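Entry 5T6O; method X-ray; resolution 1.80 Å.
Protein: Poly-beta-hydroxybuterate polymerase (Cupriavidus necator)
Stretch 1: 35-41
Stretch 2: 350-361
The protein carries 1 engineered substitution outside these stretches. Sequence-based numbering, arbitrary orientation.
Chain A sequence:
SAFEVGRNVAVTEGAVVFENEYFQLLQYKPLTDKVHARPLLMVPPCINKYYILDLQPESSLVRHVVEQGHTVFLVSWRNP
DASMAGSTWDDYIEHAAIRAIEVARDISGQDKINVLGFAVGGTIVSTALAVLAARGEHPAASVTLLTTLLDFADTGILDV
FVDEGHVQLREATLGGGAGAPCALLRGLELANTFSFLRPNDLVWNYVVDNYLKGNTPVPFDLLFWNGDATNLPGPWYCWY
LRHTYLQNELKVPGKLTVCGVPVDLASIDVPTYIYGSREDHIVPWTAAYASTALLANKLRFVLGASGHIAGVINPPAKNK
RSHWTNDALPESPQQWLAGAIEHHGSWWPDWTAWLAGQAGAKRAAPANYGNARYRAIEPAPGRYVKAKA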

# COMPACT_ATOMS: atom_id res chain seq x y z
N VAL A 35 -30.91 -18.08 -32.33
CA VAL A 35 -29.62 -17.58 -31.87
C VAL A 35 -29.27 -16.35 -32.70
O VAL A 35 -29.75 -16.16 -33.82
CB VAL A 35 -28.47 -18.61 -31.99
CG1 VAL A 35 -28.67 -19.78 -31.04
CG2 VAL A 35 -28.34 -19.11 -33.44
N HIS A 36 -28.42 -15.50 -32.12
CA HIS A 36 -27.89 -14.36 -32.86
C HIS A 36 -27.08 -14.81 -34.06
O HIS A 36 -26.44 -15.87 -34.04
CB HIS A 36 -27.02 -13.49 -31.95
CG HIS A 36 -27.78 -12.81 -30.87
ND1 HIS A 36 -28.50 -11.65 -31.08
CD2 HIS A 36 -27.96 -13.13 -29.57
CE1 HIS A 36 -29.08 -11.29 -29.95
NE2 HIS A 36 -28.77 -12.17 -29.02
N ALA A 37 -27.11 -13.99 -35.11
CA ALA A 37 -26.40 -14.33 -36.34
C ALA A 37 -24.90 -14.52 -36.08
O ALA A 37 -24.28 -15.42 -36.65
CB ALA A 37 -26.63 -13.25 -37.40
N ARG A 38 -24.32 -13.70 -35.21
CA ARG A 38 -22.88 -13.77 -34.98
C ARG A 38 -22.59 -14.62 -33.75
O ARG A 38 -23.14 -14.36 -32.66
CB ARG A 38 -22.29 -12.38 -34.79
CG ARG A 38 -22.49 -11.45 -35.98
CD ARG A 38 -21.62 -10.22 -35.83
NE ARG A 38 -21.69 -9.36 -37.01
CZ ARG A 38 -22.29 -8.18 -37.03
NH1 ARG A 38 -22.87 -7.72 -35.93
NH2 ARG A 38 -22.32 -7.47 -38.14
N PRO A 39 -21.73 -15.63 -33.88
CA PRO A 39 -21.38 -16.46 -32.73
C PRO A 39 -20.33 -15.79 -31.86
O PRO A 39 -19.73 -14.78 -32.23
CB PRO A 39 -20.82 -17.73 -33.39
CG PRO A 39 -20.14 -17.19 -34.62
CD PRO A 39 -21.03 -16.05 -35.11
N LEU A 40 -20.07 -16.40 -30.70
CA LEU A 40 -19.02 -15.95 -29.79
C LEU A 40 -17.94 -17.01 -29.70
O LEU A 40 -18.23 -18.16 -29.35
CB LEU A 40 -19.59 -15.65 -28.39
CG LEU A 40 -18.54 -15.31 -27.33
CD1 LEU A 40 -17.93 -13.93 -27.62
CD2 LEU A 40 -19.18 -15.33 -25.94
N LEU A 41 -16.69 -16.63 -29.98
CA LEU A 41 -15.54 -17.52 -29.82
C LEU A 41 -14.83 -17.17 -28.51
O LEU A 41 -14.34 -16.04 -28.35
CB LEU A 41 -14.58 -17.41 -31.00
CG LEU A 41 -13.21 -18.07 -30.77
CD1 LEU A 41 -13.34 -19.60 -30.72
CD2 LEU A 41 -12.21 -17.66 -31.87
N ASP A 350 -25.28 -7.34 -17.52
CA ASP A 350 -24.74 -6.15 -18.17
C ASP A 350 -23.97 -6.53 -19.42
O ASP A 350 -24.16 -5.95 -20.50
CB ASP A 350 -23.83 -5.39 -17.20
CG ASP A 350 -23.31 -4.09 -17.80
OD1 ASP A 350 -22.30 -4.13 -18.53
OD2 ASP A 350 -23.90 -3.03 -17.51
N TRP A 351 -23.11 -7.54 -19.29
CA TRP A 351 -22.31 -7.98 -20.42
C TRP A 351 -23.16 -8.63 -21.51
O TRP A 351 -22.98 -8.33 -22.70
CB TRP A 351 -21.22 -8.94 -19.95
CG TRP A 351 -20.51 -9.56 -21.11
CD1 TRP A 351 -19.85 -8.89 -22.09
CD2 TRP A 351 -20.40 -10.95 -21.42
NE1 TRP A 351 -19.34 -9.79 -23.01
CE2 TRP A 351 -19.65 -11.06 -22.61
CE3 TRP A 351 -20.87 -12.12 -20.80
CZ2 TRP A 351 -19.37 -12.29 -23.21
CZ3 TRP A 351 -20.56 -13.35 -21.39
CH2 TRP A 351 -19.83 -13.42 -22.58
N THR A 352 -24.09 -9.53 -21.15
CA THR A 352 -24.82 -10.22 -22.21
C THR A 352 -25.71 -9.25 -22.98
O THR A 352 -25.91 -9.43 -24.19
CB THR A 352 -25.66 -11.38 -21.67
OG1 THR A 352 -26.66 -10.90 -20.77
CG2 THR A 352 -24.78 -12.40 -20.94
N ALA A 353 -26.24 -8.23 -22.30
CA ALA A 353 -27.00 -7.20 -23.01
C ALA A 353 -26.09 -6.43 -23.97
O ALA A 353 -26.48 -6.14 -25.10
CB ALA A 353 -27.68 -6.25 -22.02
N TRP A 354 -24.88 -6.10 -23.52
CA TRP A 354 -23.90 -5.48 -24.41
C TRP A 354 -23.57 -6.40 -25.58
O TRP A 354 -23.55 -5.97 -26.74
CB TRP A 354 -22.64 -5.12 -23.62
CG TRP A 354 -21.47 -4.57 -24.44
CD1 TRP A 354 -21.18 -3.25 -24.67
CD2 TRP A 354 -20.44 -5.33 -25.09
NE1 TRP A 354 -20.03 -3.15 -25.44
CE2 TRP A 354 -19.57 -4.40 -25.71
CE3 TRP A 354 -20.18 -6.69 -25.21
CZ2 TRP A 354 -18.45 -4.81 -26.45
CZ3 TRP A 354 -19.06 -7.10 -25.94
CH2 TRP A 354 -18.21 -6.15 -26.55
N LEU A 355 -23.37 -7.70 -25.30
CA LEU A 355 -23.01 -8.64 -26.36
C LEU A 355 -24.15 -8.80 -27.36
O LEU A 355 -23.91 -8.92 -28.57
CB LEU A 355 -22.63 -9.99 -25.75
CG LEU A 355 -22.14 -11.05 -26.74
CD1 LEU A 355 -20.77 -10.67 -27.28
CD2 LEU A 355 -22.10 -12.39 -26.05
N ALA A 356 -25.39 -8.82 -26.88
CA ALA A 356 -26.51 -8.92 -27.81
C ALA A 356 -26.48 -7.78 -28.83
O ALA A 356 -26.75 -8.00 -30.01
CB ALA A 356 -27.83 -8.92 -27.03
N GLY A 357 -26.13 -6.57 -28.39
CA GLY A 357 -26.06 -5.44 -29.30
C GLY A 357 -24.98 -5.56 -30.36
O GLY A 357 -25.02 -4.85 -31.37
N GLN A 358 -24.00 -6.43 -30.14
CA GLN A 358 -22.95 -6.68 -31.13
C GLN A 358 -23.23 -7.89 -32.01
O GLN A 358 -22.48 -8.12 -32.96
CB GLN A 358 -21.60 -6.90 -30.42
CG GLN A 358 -21.33 -5.98 -29.23
CD GLN A 358 -21.11 -4.54 -29.64
OE1 GLN A 358 -20.88 -4.25 -30.81
NE2 GLN A 358 -21.18 -3.63 -28.67
N ALA A 359 -24.26 -8.69 -31.72
CA ALA A 359 -24.33 -10.04 -32.28
C ALA A 359 -25.29 -10.20 -33.45
O ALA A 359 -25.45 -11.31 -33.96
CB ALA A 359 -24.68 -11.04 -31.17
N GLY A 360 -25.93 -9.12 -33.90
CA GLY A 360 -26.84 -9.21 -35.02
C GLY A 360 -28.19 -9.79 -34.64
O GLY A 360 -28.45 -10.13 -33.48
N ALA A 361 -29.05 -9.93 -35.64
CA ALA A 361 -30.42 -10.37 -35.39
C ALA A 361 -30.47 -11.87 -35.12
O ALA A 361 -29.56 -12.62 -35.48

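The contact joins residues 35 to 40 to the C-terminal part of a helix and the residues that leave it. All four hydrogen bonds end on main-chain carbonyl oxygens of residues 358 to 361, at the helix end and just past it, which accept no main-chain hydrogen bond from within the stretch. Together the two sides bury 460 Å², a modest area held by four hydrogen bonds and a small apolar cluster.

Val35, at the start, barely takes part. Its CB points sideways and its side chain makes no contact with stretch 2, though Val35 O comes within 3.9 Å of Ala361 O.

His36 gives up more surface than any other residue here. With chi1 at m and chi2 near -80°, its imidazole is turned so that His36 ND1 donates to Gly360 O, 2.8 Å, at a nearly straight 170°. The oxygen lies at the ring edge, close to the ring plane, as suits an N-H that lies in the ring plane. Because ND1 is the donor, it carries a proton in this arrangement. Around the same side chain pack two alanines: His36 CB is 3.5 Å from Ala359 CB, and His36 NE2 is 3.9 Å from Ala356 CB. Their single methyl groups fill the space beside the histidine while letting it lie close to the helix end. Its backbone adds a CA-H...O contact, His36 CA to Ala361 O 3.6 Å.

That same oxygen accepts the next amide, Ala37 N to Ala361 O 2.8 Å, although the 133° angle is well short of straight. The small side chain of Ala37 suits a place where the backbones run close, Ala37 CA lying 5.3 Å from Gly360 CA. Glycine fits opposite for two reasons: its phi of 77° is positive, which favours glycine by itself, and an ideal CB on Gly360 would sit only 3.5 Å from Ala37 CB, a tight fit.

Arg38 is tied at two levels. Through its backbone, Arg38 N donates to Ala359 O, 2.9 Å, at 161°. Its CA-to-CB bond points toward stretch 2, and the chain extends with chi2 and chi3 at t, carrying the guanidinium to the helix end, where Arg38 NH1 donates to Gln358 O, 3.0 Å. That oxygen lies near the guanidinium plane, at its edge. A long side chain with a planar, multiply donating tip is well suited to reaching a carbonyl at a helix terminus.

The CA-to-CB bond of Pro39 points away, and the residue makes no contact. At Leu40, whose CA-to-CB bond points toward stretch 2, the contact becomes apolar: Leu40 CD2 meets the ring edge of Trp351 at CH2, 3.9 Å away, and Leu355 CD2 at 4.1 Å. All three residues are buried, and branched aliphatic chains beside a broad indole suit this water-poor setting. Leu41 is out of reach.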